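PDB 1O89: probable acrylyl-CoA reductase AcuI from Escherichia coli, which probably catalyses the NADPH-dependent reduction of acrylyl-CoA to propanoyl-CoA, working as a homodimer of the zinc-containing alcohol dehydrogenase family. Local coordinates for residues G136-A139 / R140-M143; G285-S288 / V289-P292. One frame throughout, in Å; residues are numbered along the deposited sequence.

Interaction 1 of 2, residues G136-A139 / R140-M143; sequences GLDA and RKAM
Asp138 and Lys141 meet where the loop 136-139 runs into helix 139-161. The carboxylate of Asp138 reaches the first turn because its CG stands between the backbone N and the carbonyl carbon (chi1 64°). Asp138 OD1 then accepts the amide of Lys141, N to OD1 2.9 Å, in a nearly straight bond with an N-H...O angle of 174°; the donor arrives almost in line with the C-O bond.

The side chain of Lys141 can be traced outward over this cap. Its CB lies 3.6 Å from Leu137 CD2 and at a similar distance from Asp138 OD1, wedged between a methyl and the capping oxygen. Lys141 CG is 3.4 Å from Asp138 OD1, after which CD draws away to 4.0 Å. The chain is extended beyond CG and crosses the aspartate at roughly a right angle. At its end Lys141 NZ stays 5.5 Å from Asp138 OD2, too far for a salt bridge, while the lysine makes a cation-pi contact with Tyr312.

After the cap, the backbone takes up the helical pattern: Ala142 N bonds to Asp138 O at 2.9 Å and Met143 N to Ala139 O at 3.1 Å. Leu137 also packs on Trp300 and Val304 of helix 293-306. An aspartate bonding the amide three residues on, with its own carbonyl taking the fourth, is the classic N-cap of an alpha-helix.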
loop_
_atom_site.group_PDB
_atom_site.type_symbol
_atom_site.label_atom_id
_atom_site.label_comp_id
_atom_site.label_asym_id
_atom_site.label_seq_id
_atom_site.Cartn_x
_atom_site.Cartn_y
_atom_site.Cartn_z
ATOM N N GLY A 136 -25.240 12.687 17.454
ATOM C CA GLY A 136 -24.509 12.159 18.588
ATOM C C GLY A 136 -23.267 12.953 18.948
ATOM O O GLY A 136 -22.649 12.687 19.966
ATOM N N LEU A 137 -22.890 13.915 18.121
ATOM C CA LEU A 137 -21.765 14.792 18.428
ATOM C C LEU A 137 -22.236 16.226 18.541
ATOM O O LEU A 137 -23.233 16.601 17.937
ATOM C CB LEU A 137 -20.699 14.742 17.327
ATOM C CG LEU A 137 -19.561 13.727 17.319
ATOM C CD1 LEU A 137 -18.540 14.166 16.286
ATOM C CD2 LEU A 137 -18.910 13.562 18.683
ATOM N N ASP A 138 -21.483 17.023 19.297
ATOM C CA ASP A 138 -21.617 18.487 19.297
ATOM C C ASP A 138 -20.259 19.153 19.005
ATOM O O ASP A 138 -19.246 18.474 18.794
ATOM C CB ASP A 138 -22.252 18.988 20.614
ATOM C CG ASP A 138 -21.388 18.706 21.851
ATOM O OD1 ASP A 138 -20.148 18.659 21.740
ATOM O OD2 ASP A 138 -21.862 18.546 22.996
ATOM N N ALA A 139 -20.253 20.483 18.965
ATOM C CA ALA A 139 -19.056 21.262 18.641
ATOM C C ALA A 139 -17.859 20.922 19.547
ATOM O O ALA A 139 -16.766 20.684 19.074
ATOM C CB ALA A 139 -19.393 22.763 18.740
ATOM N N ARG A 140 -18.080 20.879 20.856
ATOM C CA ARG A 140 -16.991 20.609 21.790
ATOM C C ARG A 140 -16.417 19.208 21.582
ATOM O O ARG A 140 -15.213 19.048 21.460
ATOM C CB ARG A 140 -17.461 20.778 23.239
ATOM C CG ARG A 140 -16.342 20.840 24.267
ATOM C CD ARG A 140 -16.814 21.295 25.653
ATOM N NE ARG A 140 -15.706 21.411 26.588
ATOM C CZ ARG A 140 -15.153 20.388 27.251
ATOM N NH1 ARG A 140 -15.582 19.135 27.087
ATOM N NH2 ARG A 140 -14.150 20.621 28.089
ATOM N N LYS A 141 -17.284 18.203 21.550
ATOM C CA LYS A 141 -16.863 16.824 21.342
ATOM C C LYS A 141 -16.129 16.684 20.011
ATOM O O LYS A 141 -15.123 15.990 19.928
ATOM C CB LYS A 141 -18.065 15.867 21.363
ATOM C CG LYS A 141 -18.745 15.728 22.714
ATOM C CD LYS A 141 -19.937 14.772 22.633
ATOM C CE LYS A 141 -20.551 14.499 24.003
ATOM N NZ LYS A 141 -21.254 13.168 24.054
ATOM N N ALA A 142 -16.625 17.351 18.979
ATOM C CA ALA A 142 -16.007 17.265 17.659
ATOM C C ALA A 142 -14.579 17.795 17.690
ATOM O O ALA A 142 -13.709 17.260 17.037
ATOM C CB ALA A 142 -16.826 18.017 16.620
ATOM N N MET A 143 -14.331 18.841 18.454
ATOM C CA MET A 143 -12.981 19.380 18.538
ATOM C C MET A 143 -12.086 18.567 19.452
ATOM O O MET A 143 -10.883 18.582 19.268
ATOM C CB MET A 143 -13.017 20.841 18.973
ATOM C CG MET A 143 -13.715 21.717 17.955
ATOM S SD MET A 143 -12.818 21.708 16.400
ATOM C CE MET A 143 -13.715 20.573 15.433
#

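Interaction 2 of 2, residues G285-S288 / V289-P292; sequences GVDS and VMTP
Both carboxylate oxygens of Asp287 are used on the chain that follows, one for Val289 and one for Met290. Asp287 OD1 accepts Val289 N at 3.0 Å, closing an Asx turn, but the donor stands well above the carboxylate plane, 56° out of it. Asp287 OD2 takes Met290 N at 2.9 Å from the syn side and much closer to that plane. With CG anti to the backbone N (chi1 165°), the carboxylate is carried alongside these two successive amides, and the pair of bonds limits its rotation. OD2 has a further partner, the Tyr254 hydroxyl of the second subunit, so this oxygen of a buried residue is gripped twice.

The close packing lies at Thr291, whose CG2 sits 3.3 Å from Asp287 O and equally near Ser288 O, with Phe150 and Leu154 of helix 139-161 also against the threonine. Met290 belongs to the looser, exposed side: its bent chain leads away, touching Trp109 of its own chain and Tyr254 of the second subunit.

Ser288, an NADP(+)-binding residue, packs on Thr151. The bend thus links strand 282-285, the edge of the six-stranded parallel sheet within the chain, to helix 293-306, passing beside helix 139-161 and facing the partner subunit.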
loop_
_atom_site.group_PDB
_atom_site.type_symbol
_atom_site.label_atom_id
_atom_site.label_comp_id
_atom_site.label_asym_id
_atom_site.label_seq_id
_atom_site.Cartn_x
_atom_site.Cartn_y
_atom_site.Cartn_z
ATOM N N GLY A 285 -1.433 4.692 2.421
ATOM C CA GLY A 285 -1.280 6.041 2.912
ATOM C C GLY A 285 -2.620 6.638 3.268
ATOM O O GLY A 285 -3.607 6.417 2.569
ATOM N N VAL A 286 -2.655 7.383 4.362
ATOM C CA VAL A 286 -3.880 7.998 4.833
ATOM C C VAL A 286 -3.681 9.487 4.981
ATOM O O VAL A 286 -3.014 9.936 5.914
ATOM C CB VAL A 286 -4.313 7.439 6.195
ATOM C CG1 VAL A 286 -5.454 8.262 6.760
ATOM C CG2 VAL A 286 -4.720 5.975 6.055
ATOM N N ASP A 287 -4.253 10.243 4.050
ATOM C CA ASP A 287 -4.287 11.704 4.133
ATOM C C ASP A 287 -5.583 12.135 4.779
ATOM O O ASP A 287 -6.633 11.567 4.491
ATOM C CB ASP A 287 -4.157 12.298 2.728
ATOM C CG ASP A 287 -4.537 13.744 2.667
ATOM O OD1 ASP A 287 -3.850 14.568 3.318
ATOM O OD2 ASP A 287 -5.518 14.141 2.007
ATOM N N SER A 288 -5.499 13.120 5.669
ATOM C CA SER A 288 -6.649 13.703 6.335
ATOM C C SER A 288 -7.023 15.071 5.754
ATOM O O SER A 288 -8.109 15.569 5.990
ATOM C CB SER A 288 -6.349 13.861 7.831
ATOM O OG SER A 288 -5.553 15.021 8.080
ATOM N N VAL A 289 -6.112 15.684 5.018
ATOM C CA VAL A 289 -6.261 17.083 4.619
ATOM C C VAL A 289 -7.306 17.265 3.521
ATOM O O VAL A 289 -8.160 18.157 3.621
ATOM C CB VAL A 289 -4.903 17.675 4.167
ATOM C CG1 VAL A 289 -5.056 19.120 3.672
ATOM C CG2 VAL A 289 -3.884 17.577 5.317
ATOM N N MET A 290 -7.250 16.404 2.505
ATOM C CA MET A 290 -8.084 16.525 1.309
ATOM C C MET A 290 -9.036 15.347 1.100
ATOM O O MET A 290 -9.457 15.082 -0.027
ATOM C CB MET A 290 -7.197 16.638 0.067
ATOM C CG MET A 290 -6.170 17.753 0.118
ATOM S SD MET A 290 -6.942 19.374 0.327
ATOM C CE MET A 290 -7.258 19.852 -1.390
ATOM N N THR A 291 -9.386 14.627 2.157
ATOM C CA THR A 291 -10.189 13.421 1.942
ATOM C C THR A 291 -11.586 13.798 1.391
ATOM O O THR A 291 -12.188 14.765 1.852
ATOM C CB THR A 291 -10.197 12.447 3.191
ATOM O OG1 THR A 291 -11.524 12.045 3.540
ATOM C CG2 THR A 291 -9.610 13.062 4.426
ATOM N N PRO A 292 -12.057 13.105 0.348
ATOM C CA PRO A 292 -13.338 13.455 -0.292
ATOM C C PRO A 292 -14.522 13.461 0.676
ATOM O O PRO A 292 -14.479 12.721 1.646
ATOM C CB PRO A 292 -13.527 12.364 -1.374
ATOM C CG PRO A 292 -12.170 11.802 -1.621
ATOM C CD PRO A 292 -11.400 11.967 -0.329
#

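Interactions 1 and 2 are both local contacts in which an aspartate side chain accepts backbone N-H groups, one in the first and two in the second, yet no atoms touch between them: the nearest are about 12 Å apart and the centres 21 Å. In 136-143 one carboxylate oxygen makes a helix-start bond, away from the NADP(+)-binding residues. In 285-292 each oxygen takes a separate amide inside a loop that includes an NADP(+)-binding serine and meets the second subunit. Both are partly buried, although the latter lies nearer the centre of the chain. Helices 139-161 and 293-306 connect them: interaction 1 starts the former and packs on the latter, whereas interaction 2 leads into the latter and packs on the former.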